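Local coordinates for protein cortical-lytic enzyme (Bacillus cereus, PDB 4S3J) that cleaves partially degraded spore cortex peptidoglycan as an N-acetylglucosaminidase during germination, probably recognising its muramic acid delta-lactam residues, at residues H369-D374 against Q379-F384; T283-W288 against M294-I299; N323-D328 against I410-P415. All coordinates share one frame; numbering follows the deposited sequence.

Contact 1 of 3, residues H369-D374 against Q379-F384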
loop_
_atom_site.group_PDB
_atom_site.type_symbol
_atom_site.label_atom_id
_atom_site.label_comp_id
_atom_site.label_asym_id
_atom_site.label_seq_id
_atom_site.Cartn_x
_atom_site.Cartn_y
_atom_site.Cartn_z
ATOM N N HIS A 369 4.764 -1.988 -16.752
ATOM C CA HIS A 369 4.669 -3.364 -17.223
ATOM C C HIS A 369 5.656 -3.637 -18.336
ATOM O O HIS A 369 6.172 -2.727 -18.957
ATOM C CB HIS A 369 3.254 -3.656 -17.708
ATOM C CG HIS A 369 2.825 -2.817 -18.868
ATOM N ND1 HIS A 369 2.726 -3.320 -20.151
ATOM C CD2 HIS A 369 2.493 -1.505 -18.948
ATOM C CE1 HIS A 369 2.337 -2.355 -20.967
ATOM N NE2 HIS A 369 2.178 -1.249 -20.264
ATOM N N PHE A 370 5.906 -4.916 -18.594
ATOM C CA PHE A 370 6.752 -5.322 -19.709
ATOM C C PHE A 370 6.565 -6.799 -20.005
ATOM O O PHE A 370 5.969 -7.540 -19.205
ATOM C CB PHE A 370 8.243 -5.025 -19.456
ATOM C CG PHE A 370 8.801 -5.657 -18.219
ATOM C CD1 PHE A 370 8.728 -4.999 -16.990
ATOM C CD2 PHE A 370 9.406 -6.911 -18.263
ATOM C CE1 PHE A 370 9.224 -5.573 -15.847
ATOM C CE2 PHE A 370 9.910 -7.482 -17.125
ATOM C CZ PHE A 370 9.818 -6.826 -15.915
ATOM N N ASN A 371 7.044 -7.215 -21.175
ATOM C CA ASN A 371 7.039 -8.623 -21.584
ATOM C C ASN A 371 8.456 -9.036 -21.972
ATOM O O ASN A 371 9.238 -8.219 -22.502
ATOM C CB ASN A 371 6.104 -8.873 -22.763
ATOM C CG ASN A 371 4.644 -8.623 -22.437
ATOM O OD1 ASN A 371 4.248 -7.494 -22.111
ATOM N ND2 ASN A 371 3.820 -9.652 -22.612
ATOM N N TYR A 372 8.790 -10.304 -21.746
ATOM C CA TYR A 372 10.110 -10.814 -22.100
ATOM C C TYR A 372 10.043 -12.299 -22.431
ATOM O O TYR A 372 9.046 -12.952 -22.123
ATOM C CB TYR A 372 11.104 -10.563 -20.964
ATOM C CG TYR A 372 10.929 -11.371 -19.689
ATOM C CD1 TYR A 372 11.549 -12.607 -19.531
ATOM C CD2 TYR A 372 10.170 -10.885 -18.623
ATOM C CE1 TYR A 372 11.412 -13.350 -18.344
ATOM C CE2 TYR A 372 10.030 -11.621 -17.428
ATOM C CZ TYR A 372 10.659 -12.855 -17.298
ATOM O OH TYR A 372 10.531 -13.605 -16.126
ATOM N N PHE A 373 11.096 -12.821 -23.068
ATOM C CA PHE A 373 11.268 -14.269 -23.242
ATOM C C PHE A 373 12.386 -14.774 -22.349
ATOM O O PHE A 373 13.464 -14.170 -22.309
ATOM C CB PHE A 373 11.589 -14.640 -24.694
ATOM C CG PHE A 373 10.435 -14.527 -25.614
ATOM C CD1 PHE A 373 9.482 -15.517 -25.659
ATOM C CD2 PHE A 373 10.310 -13.441 -26.463
ATOM C CE1 PHE A 373 8.389 -15.412 -26.500
ATOM C CE2 PHE A 373 9.218 -13.331 -27.299
ATOM C CZ PHE A 373 8.272 -14.316 -27.333
ATOM N N ASP A 374 12.152 -15.876 -21.636
ATOM C CA ASP A 374 13.220 -16.453 -20.838
ATOM C C ASP A 374 14.094 -17.378 -21.702
ATOM O O ASP A 374 13.875 -17.518 -22.913
ATOM C CB ASP A 374 12.664 -17.190 -19.586
ATOM C CG ASP A 374 11.793 -18.400 -19.907
ATOM O OD1 ASP A 374 11.936 -19.011 -20.984
ATOM O OD2 ASP A 374 10.950 -18.749 -19.036
ATOM N N GLN A 379 7.326 -16.942 -23.017
ATOM C CA GLN A 379 7.004 -15.521 -22.824
ATOM C C GLN A 379 6.458 -15.257 -21.423
ATOM O O GLN A 379 5.666 -16.061 -20.901
ATOM C CB GLN A 379 5.990 -15.043 -23.862
ATOM C CG GLN A 379 5.818 -13.531 -23.792
ATOM C CD GLN A 379 4.826 -12.918 -24.768
ATOM O OE1 GLN A 379 4.546 -11.720 -24.678
ATOM N NE2 GLN A 379 4.309 -13.706 -25.707
ATOM N N HIS A 380 6.900 -14.157 -20.816
ATOM C CA HIS A 380 6.386 -13.671 -19.533
ATOM C C HIS A 380 5.798 -12.267 -19.695
ATOM O O HIS A 380 6.257 -11.485 -20.541
ATOM C CB HIS A 380 7.492 -13.597 -18.487
ATOM C CG HIS A 380 8.109 -14.912 -18.110
ATOM N ND1 HIS A 380 8.093 -15.398 -16.819
ATOM C CD2 HIS A 380 8.833 -15.800 -18.835
ATOM C CE1 HIS A 380 8.747 -16.535 -16.762
ATOM N NE2 HIS A 380 9.212 -16.811 -17.979
ATOM N N GLU A 381 4.823 -11.942 -18.852
ATOM C CA GLU A 381 4.297 -10.580 -18.736
ATOM C C GLU A 381 4.332 -10.175 -17.275
ATOM O O GLU A 381 3.878 -10.930 -16.411
ATOM C CB GLU A 381 2.871 -10.486 -19.286
ATOM C CG GLU A 381 2.317 -9.094 -19.327
ATOM C CD GLU A 381 1.113 -8.975 -20.206
ATOM O OE1 GLU A 381 1.123 -9.523 -21.332
ATOM O OE2 GLU A 381 0.147 -8.329 -19.778
ATOM N N VAL A 382 4.863 -8.989 -17.012
ATOM C CA VAL A 382 5.014 -8.474 -15.672
ATOM C C VAL A 382 4.270 -7.166 -15.492
ATOM O O VAL A 382 4.430 -6.258 -16.302
ATOM C CB VAL A 382 6.500 -8.244 -15.337
ATOM C CG1 VAL A 382 6.649 -7.714 -13.931
ATOM C CG2 VAL A 382 7.312 -9.516 -15.533
ATOM N N TRP A 383 3.448 -7.077 -14.441
ATOM C CA TRP A 383 2.826 -5.818 -14.005
ATOM C C TRP A 383 3.309 -5.563 -12.582
ATOM O O TRP A 383 3.392 -6.504 -11.802
ATOM C CB TRP A 383 1.294 -5.894 -14.062
ATOM C CG TRP A 383 0.777 -5.901 -15.457
ATOM C CD1 TRP A 383 0.660 -6.978 -16.287
ATOM C CD2 TRP A 383 0.331 -4.765 -16.203
ATOM N NE1 TRP A 383 0.162 -6.583 -17.509
ATOM C CE2 TRP A 383 -0.064 -5.233 -17.484
ATOM C CE3 TRP A 383 0.212 -3.401 -15.914
ATOM C CZ2 TRP A 383 -0.522 -4.371 -18.481
ATOM C CZ3 TRP A 383 -0.276 -2.559 -16.893
ATOM C CH2 TRP A 383 -0.637 -3.043 -18.158
ATOM N N PHE A 384 3.677 -4.324 -12.257
ATOM C CA PHE A 384 4.245 -4.073 -10.940
ATOM C C PHE A 384 3.979 -2.634 -10.487
ATOM O O PHE A 384 3.090 -1.977 -11.036
ATOM C CB PHE A 384 5.748 -4.461 -10.926
ATOM C CG PHE A 384 6.654 -3.591 -11.734
ATOM C CD1 PHE A 384 6.680 -3.660 -13.133
ATOM C CD2 PHE A 384 7.546 -2.752 -11.090
ATOM C CE1 PHE A 384 7.552 -2.825 -13.866
ATOM C CE2 PHE A 384 8.404 -1.912 -11.820
ATOM C CZ PHE A 384 8.431 -1.982 -13.197
#
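His369 lays its imidazole over the six-membered ring of Trp383 in an offset stack, centroids 4.1 Å apart and planes only 10° from parallel. The two belong to an antiparallel beta hairpin, strands 367-373 and 379-383, set in the glycosyl hydrolase family 18 domain. A chi1 of 62°, with CG between the backbone N and the carbonyl carbon, brings the imidazole of His369 over the indole. Its CB lies over the centre of the six-membered ring of Trp383, on the same face. Asn371, Glu381, Phe373 and Gln379 share this side of the hairpin. Here Asn371 ND2 donates twice, to Glu381 OE1 and to Gln379 OE1, 3.0 Å each, and its OD1 takes a bond from Arg360. Glu381 spends its other oxygen within its own strand: Trp383 NE1 donates to Glu381 OE2 at 2.9 Å, meeting the anti lone pair and holding the indole in line for His369.

On the other face, a second offset stack joins Tyr372 and His380, centroids 4.4 Å apart, with His380 CB lying over the phenol. Val382 CB presses on one face of Phe370 while Phe384 CE1 meets the edge of that ring. Backbone bonds pair Phe370 with Val382 and Tyr372 with His380. Tyr372 OH and His380 ND1 both turn to the carboxylate of Asp328 on the neighbouring strand 318-330. The far nitrogen, His380 NE2, gives a nearly straight bond (163°) to Asp374 OD2 at 2.8 Å. With a carboxylate at each nitrogen, the imidazole is probably protonated. Asp374 OD2 lies in the plane of the His380 ring, but NE2 reaches it from above the carboxylate plane.

Contact 2 of 3, residues T283-W288 against M294-I299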
loop_
_atom_site.group_PDB
_atom_site.type_symbol
_atom_site.label_atom_id
_atom_site.label_comp_id
_atom_site.label_asym_id
_atom_site.label_seq_id
_atom_site.Cartn_x
_atom_site.Cartn_y
_atom_site.Cartn_z
ATOM N N THR A 283 -8.036 -2.481 -1.716
ATOM C CA THR A 283 -8.070 -1.954 -3.078
ATOM C C THR A 283 -6.865 -2.437 -3.908
ATOM O O THR A 283 -6.023 -1.652 -4.358
ATOM C CB THR A 283 -8.145 -0.407 -3.043
ATOM O OG1 THR A 283 -7.383 0.088 -1.928
ATOM C CG2 THR A 283 -9.583 0.060 -2.878
ATOM N N TYR A 284 -6.784 -3.753 -4.082
ATOM C CA TYR A 284 -5.756 -4.364 -4.906
ATOM C C TYR A 284 -6.242 -5.743 -5.351
ATOM O O TYR A 284 -7.332 -6.157 -4.968
ATOM C CB TYR A 284 -4.429 -4.413 -4.153
ATOM C CG TYR A 284 -4.496 -4.907 -2.736
ATOM C CD1 TYR A 284 -4.683 -6.252 -2.481
ATOM C CD2 TYR A 284 -4.379 -4.045 -1.655
ATOM C CE1 TYR A 284 -4.744 -6.740 -1.197
ATOM C CE2 TYR A 284 -4.433 -4.533 -0.349
ATOM C CZ TYR A 284 -4.618 -5.882 -0.138
ATOM O OH TYR A 284 -4.678 -6.397 1.131
ATOM N N ASP A 285 -5.448 -6.421 -6.186
ATOM C CA ASP A 285 -5.733 -7.760 -6.751
ATOM C C ASP A 285 -6.872 -7.800 -7.785
ATOM O O ASP A 285 -7.652 -8.755 -7.824
ATOM C CB ASP A 285 -6.028 -8.776 -5.645
ATOM C CG ASP A 285 -4.801 -9.124 -4.846
ATOM O OD1 ASP A 285 -3.674 -8.880 -5.343
ATOM O OD2 ASP A 285 -4.959 -9.653 -3.726
ATOM N N TRP A 286 -6.961 -6.787 -8.638
ATOM C CA TRP A 286 -7.690 -6.935 -9.897
ATOM C C TRP A 286 -6.902 -7.928 -10.747
ATOM O O TRP A 286 -7.401 -8.998 -11.089
ATOM C CB TRP A 286 -7.863 -5.596 -10.611
ATOM C CG TRP A 286 -9.026 -4.786 -10.099
ATOM C CD1 TRP A 286 -10.284 -4.736 -10.635
ATOM C CD2 TRP A 286 -9.046 -3.925 -8.949
ATOM N NE1 TRP A 286 -11.079 -3.900 -9.895
ATOM C CE2 TRP A 286 -10.348 -3.387 -8.857
ATOM C CE3 TRP A 286 -8.091 -3.550 -7.998
ATOM C CZ2 TRP A 286 -10.724 -2.500 -7.840
ATOM C CZ3 TRP A 286 -8.461 -2.654 -6.990
ATOM C CH2 TRP A 286 -9.766 -2.144 -6.921
ATOM N N GLY A 287 -5.653 -7.583 -11.060
ATOM C CA GLY A 287 -4.681 -8.577 -11.492
ATOM C C GLY A 287 -4.191 -9.326 -10.263
ATOM O O GLY A 287 -3.755 -8.705 -9.287
ATOM N N TRP A 288 -4.279 -10.656 -10.292
ATOM C CA TRP A 288 -3.929 -11.464 -9.130
ATOM C C TRP A 288 -3.264 -12.788 -9.546
ATOM O O TRP A 288 -3.252 -13.149 -10.732
ATOM C CB TRP A 288 -5.177 -11.700 -8.256
ATOM C CG TRP A 288 -6.179 -12.644 -8.833
ATOM C CD1 TRP A 288 -7.011 -12.415 -9.890
ATOM C CD2 TRP A 288 -6.452 -13.981 -8.386
ATOM N NE1 TRP A 288 -7.788 -13.529 -10.131
ATOM C CE2 TRP A 288 -7.461 -14.500 -9.224
ATOM C CE3 TRP A 288 -5.945 -14.778 -7.361
ATOM C CZ2 TRP A 288 -7.969 -15.792 -9.064
ATOM C CZ3 TRP A 288 -6.454 -16.067 -7.206
ATOM C CH2 TRP A 288 -7.450 -16.553 -8.054
ATOM N N MET A 294 -2.502 -8.453 -15.770
ATOM C CA MET A 294 -3.055 -7.103 -15.854
ATOM C C MET A 294 -2.616 -6.332 -14.599
ATOM O O MET A 294 -2.092 -6.930 -13.653
ATOM C CB MET A 294 -4.584 -7.120 -15.963
ATOM C CG MET A 294 -5.238 -7.672 -14.752
ATOM S SD MET A 294 -7.052 -7.761 -14.925
ATOM C CE MET A 294 -7.197 -8.949 -16.257
ATOM N N ALA A 295 -2.828 -5.016 -14.600
ATOM C CA ALA A 295 -2.451 -4.199 -13.446
ATOM C C ALA A 295 -3.089 -4.738 -12.153
ATOM O O ALA A 295 -4.271 -5.083 -12.141
ATOM C CB ALA A 295 -2.847 -2.780 -13.654
ATOM N N ILE A 296 -2.319 -4.739 -11.072
ATOM C CA ILE A 296 -2.792 -5.269 -9.790
ATOM C C ILE A 296 -3.825 -4.328 -9.150
ATOM O O ILE A 296 -4.815 -4.790 -8.575
ATOM C CB ILE A 296 -1.609 -5.526 -8.798
ATOM C CG1 ILE A 296 -0.785 -6.764 -9.194
ATOM C CG2 ILE A 296 -2.105 -5.803 -7.386
ATOM C CD1 ILE A 296 -0.015 -6.634 -10.414
ATOM N N SER A 297 -3.595 -3.022 -9.227
ATOM C CA SER A 297 -4.495 -2.042 -8.617
ATOM C C SER A 297 -4.727 -0.837 -9.541
ATOM O O SER A 297 -4.280 0.293 -9.263
ATOM C CB SER A 297 -3.933 -1.607 -7.262
ATOM O OG SER A 297 -2.607 -1.115 -7.376
ATOM N N PRO A 298 -5.409 -1.062 -10.682
ATOM C CA PRO A 298 -5.644 -0.004 -11.674
ATOM C C PRO A 298 -6.366 1.184 -11.034
ATOM O O PRO A 298 -7.278 0.963 -10.245
ATOM C CB PRO A 298 -6.510 -0.699 -12.725
ATOM C CG PRO A 298 -7.160 -1.818 -11.987
ATOM C CD PRO A 298 -6.127 -2.301 -11.022
ATOM N N ILE A 299 -5.952 2.407 -11.345
ATOM C CA ILE A 299 -6.362 3.557 -10.552
ATOM C C ILE A 299 -7.834 3.934 -10.758
ATOM O O ILE A 299 -8.459 4.460 -9.855
ATOM C CB ILE A 299 -5.434 4.756 -10.860
ATOM C CG1 ILE A 299 -5.543 5.798 -9.746
ATOM C CG2 ILE A 299 -5.725 5.318 -12.227
ATOM C CD1 ILE A 299 -4.394 6.794 -9.740
#
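Trp286 and Gly287 give their backbone N-H groups to the returning limb of their own loop, the one that leaves strand 278-281 of the family 18 TIM barrel and leads into helix 299-312. Trp286 N donates to Ile296 O at 2.9 Å and Gly287 N to Ala295 O at 3.1 Å, both donors tilted from the carbonyl planes. The oxygen that accepts from Trp286 N, Ile296 O, also meets the edge of the Trp286 indole. Neither limb is regular helix or strand. Gly287, having no side chain, turns a bare side to the carbonyls of Met294 and Ala295.

Apolar packing comes next. Pro298, the N-cap residue of helix 299-312, sets its CG over one face of the Trp286 indole, toward the rim, and its CD lies 3.7 Å from Trp286 CB. Met294 CG comes within 3.4 Å of Gly287 CA.

Polar ends are held by strand 318-330: Asp285 OD1 bonds to Tyr325 OH, and Ser297 OG to Asn323 OD1. Tyr284 brings this loop beside Glu220, the probable proton donor of the active site. Buried Gly287 O has no polar partner in the model; Ile296 CG1 lies 3.5 Å from it.

Contact 3 of 3, residues N323-D328 against I410-P415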
loop_
_atom_site.group_PDB
_atom_site.type_symbol
_atom_site.label_atom_id
_atom_site.label_comp_id
_atom_site.label_asym_id
_atom_site.label_seq_id
_atom_site.Cartn_x
_atom_site.Cartn_y
_atom_site.Cartn_z
ATOM N N ASN A 323 -0.861 -2.465 -2.707
ATOM C CA ASN A 323 0.108 -3.530 -2.912
ATOM C C ASN A 323 1.494 -2.956 -3.153
ATOM O O ASN A 323 1.634 -1.935 -3.847
ATOM C CB ASN A 323 -0.303 -4.390 -4.113
ATOM C CG ASN A 323 -0.497 -3.562 -5.367
ATOM O OD1 ASN A 323 -1.425 -2.733 -5.441
ATOM N ND2 ASN A 323 0.402 -3.722 -6.339
ATOM N N LEU A 324 2.509 -3.613 -2.604
ATOM C CA LEU A 324 3.889 -3.289 -2.967
ATOM C C LEU A 324 4.433 -4.299 -3.991
ATOM O O LEU A 324 5.475 -4.053 -4.626
ATOM C CB LEU A 324 4.769 -3.246 -1.711
ATOM C CG LEU A 324 4.494 -2.062 -0.766
ATOM C CD1 LEU A 324 5.305 -2.233 0.521
ATOM C CD2 LEU A 324 4.841 -0.773 -1.445
ATOM N N TYR A 325 3.714 -5.403 -4.172
ATOM C CA TYR A 325 4.125 -6.463 -5.087
ATOM C C TYR A 325 3.564 -6.276 -6.492
ATOM O O TYR A 325 2.526 -5.636 -6.685
ATOM C CB TYR A 325 3.667 -7.833 -4.550
ATOM C CG TYR A 325 2.171 -7.869 -4.287
ATOM C CD1 TYR A 325 1.644 -7.456 -3.058
ATOM C CD2 TYR A 325 1.271 -8.292 -5.270
ATOM C CE1 TYR A 325 0.282 -7.456 -2.829
ATOM C CE2 TYR A 325 -0.106 -8.303 -5.030
ATOM C CZ TYR A 325 -0.584 -7.884 -3.813
ATOM O OH TYR A 325 -1.926 -7.868 -3.590
ATOM N N GLY A 326 4.267 -6.856 -7.469
ATOM C CA GLY A 326 3.725 -7.094 -8.788
ATOM C C GLY A 326 3.704 -8.601 -9.011
ATOM O O GLY A 326 4.014 -9.371 -8.087
ATOM N N PHE A 327 3.358 -9.025 -10.230
ATOM C CA PHE A 327 3.403 -10.446 -10.596
ATOM C C PHE A 327 4.086 -10.636 -11.941
ATOM O O PHE A 327 4.017 -9.767 -12.817
ATOM C CB PHE A 327 2.005 -11.056 -10.673
ATOM C CG PHE A 327 1.329 -11.221 -9.333
ATOM C CD1 PHE A 327 1.801 -12.134 -8.409
ATOM C CD2 PHE A 327 0.238 -10.455 -9.023
ATOM C CE1 PHE A 327 1.169 -12.286 -7.165
ATOM C CE2 PHE A 327 -0.402 -10.589 -7.795
ATOM C CZ PHE A 327 0.076 -11.510 -6.866
ATOM N N ASP A 328 4.733 -11.788 -12.066
ATOM C CA ASP A 328 5.344 -12.262 -13.297
ATOM C C ASP A 328 4.519 -13.473 -13.731
ATOM O O ASP A 328 4.504 -14.489 -13.033
ATOM C CB ASP A 328 6.816 -12.613 -13.046
ATOM C CG ASP A 328 7.525 -13.160 -14.277
ATOM O OD1 ASP A 328 6.863 -13.743 -15.165
ATOM O OD2 ASP A 328 8.763 -13.034 -14.329
ATOM N N ILE A 410 5.494 -5.703 4.031
ATOM C CA ILE A 410 6.920 -5.570 4.311
ATOM C C ILE A 410 7.669 -6.767 3.725
ATOM O O ILE A 410 7.190 -7.892 3.766
ATOM C CB ILE A 410 7.140 -5.443 5.841
ATOM C CG1 ILE A 410 6.548 -4.126 6.341
ATOM C CG2 ILE A 410 8.639 -5.547 6.210
ATOM C CD1 ILE A 410 6.425 -4.034 7.850
ATOM N N GLY A 411 8.841 -6.509 3.136
ATOM C CA GLY A 411 9.677 -7.559 2.582
ATOM C C GLY A 411 9.754 -7.553 1.067
ATOM O O GLY A 411 10.221 -8.533 0.457
ATOM N N LEU A 412 9.284 -6.453 0.481
ATOM C CA LEU A 412 9.252 -6.248 -0.969
ATOM C C LEU A 412 9.925 -4.917 -1.312
ATOM O O LEU A 412 9.256 -3.868 -1.338
ATOM C CB LEU A 412 7.801 -6.255 -1.446
ATOM C CG LEU A 412 7.095 -7.616 -1.343
ATOM C CD1 LEU A 412 5.590 -7.435 -1.223
ATOM C CD2 LEU A 412 7.422 -8.449 -2.584
ATOM N N PRO A 413 11.253 -4.928 -1.488
ATOM C CA PRO A 413 12.034 -3.696 -1.657
ATOM C C PRO A 413 11.457 -2.754 -2.719
ATOM O O PRO A 413 11.140 -3.173 -3.844
ATOM C CB PRO A 413 13.409 -4.198 -2.074
ATOM C CG PRO A 413 13.519 -5.562 -1.453
ATOM C CD PRO A 413 12.113 -6.118 -1.422
ATOM N N PHE A 414 11.368 -1.477 -2.336
ATOM C CA PHE A 414 10.762 -0.422 -3.134
ATOM C C PHE A 414 11.101 0.905 -2.440
ATOM O O PHE A 414 10.240 1.574 -1.855
ATOM C CB PHE A 414 9.251 -0.672 -3.257
ATOM C CG PHE A 414 8.505 0.270 -4.175
ATOM C CD1 PHE A 414 9.134 1.294 -4.879
ATOM C CD2 PHE A 414 7.138 0.111 -4.326
ATOM C CE1 PHE A 414 8.378 2.148 -5.704
ATOM C CE2 PHE A 414 6.391 0.945 -5.136
ATOM C CZ PHE A 414 7.006 1.964 -5.831
ATOM N N PRO A 415 12.381 1.293 -2.492
ATOM C CA PRO A 415 12.824 2.427 -1.662
ATOM C C PRO A 415 12.123 3.733 -2.016
ATOM O O PRO A 415 11.888 4.572 -1.157
ATOM C CB PRO A 415 14.327 2.549 -1.960
ATOM C CG PRO A 415 14.678 1.438 -2.866
ATOM C CD PRO A 415 13.455 0.713 -3.322
HETATM O O HOH W 1 8.011 -3.762 -3.961
#
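The Tyr325 ring has Leu412 CD1 at its edge, near the ring plane, and Asn323 CB over one face, toward the rim. The other aromatic ring, Phe414, is met by a methyl: Leu324 CD2 approaches Phe414 CD2 at 3.8 Å, the two side chains crossing at a slant. Leu412 CD1 lies 3.9 Å from Tyr325 CB, and Leu324 CB faces Leu412 CB at 4.3 Å. Two leucines and two aromatic rings thus make a small apolar joint between strand 318-330 and the loop after strand 404-408, both parts of the family 18 TIM barrel. Phe414 reaches it because its CG is anti to the backbone N (chi1 -174°), which carries the ring toward Leu324.

No direct hydrogen bond crosses the joint. Instead a water sits 2.6 Å from Leu324 O and 2.9 Å from Leu412 O, placed to donate to either carbonyl; it has more acceptors near it than protons to give, so it need not donate to both at once. Within the 323-328 segment, Asn323 ND2 donates to Tyr325 O at 2.9 Å, nearly straight at 161° and in the amide plane, closing a short loop of chain across Leu324. The same nitrogen bonds to Glu385.

Around the joint, the backbone of Leu324 bonds to Trp408 on the parallel strand 404-408, and its side chain rests on Asn417 and Trp418 of helix 415-424. Phe414 packs on Ser345 at the start of helix 345-354.

How the contacts relate
All three contacts meet at strand 318-330. Contact 2 reaches contact 3 through Asp285 OD1, 2.7 Å from Tyr325 OH, and through Ser297 OG, 2.8 Å from Asn323 OD1. Contact 1 reaches it farther along the strand, where Asp328 OD2 is 2.6 Å from Tyr372 OH and Asp328 OD1 is 2.6 Å from His380 ND1. Contacts 1 and 2 pack directly, with Trp383 CG 3.5 Å from Met294 C. Relative to Glu220, the probable proton donor, contact 2 comes nearest through Tyr284, side chains about 7 Å apart; Tyr325 of contact 3 is about 11 Å off, and the hairpin of contact 1 lies away from the site.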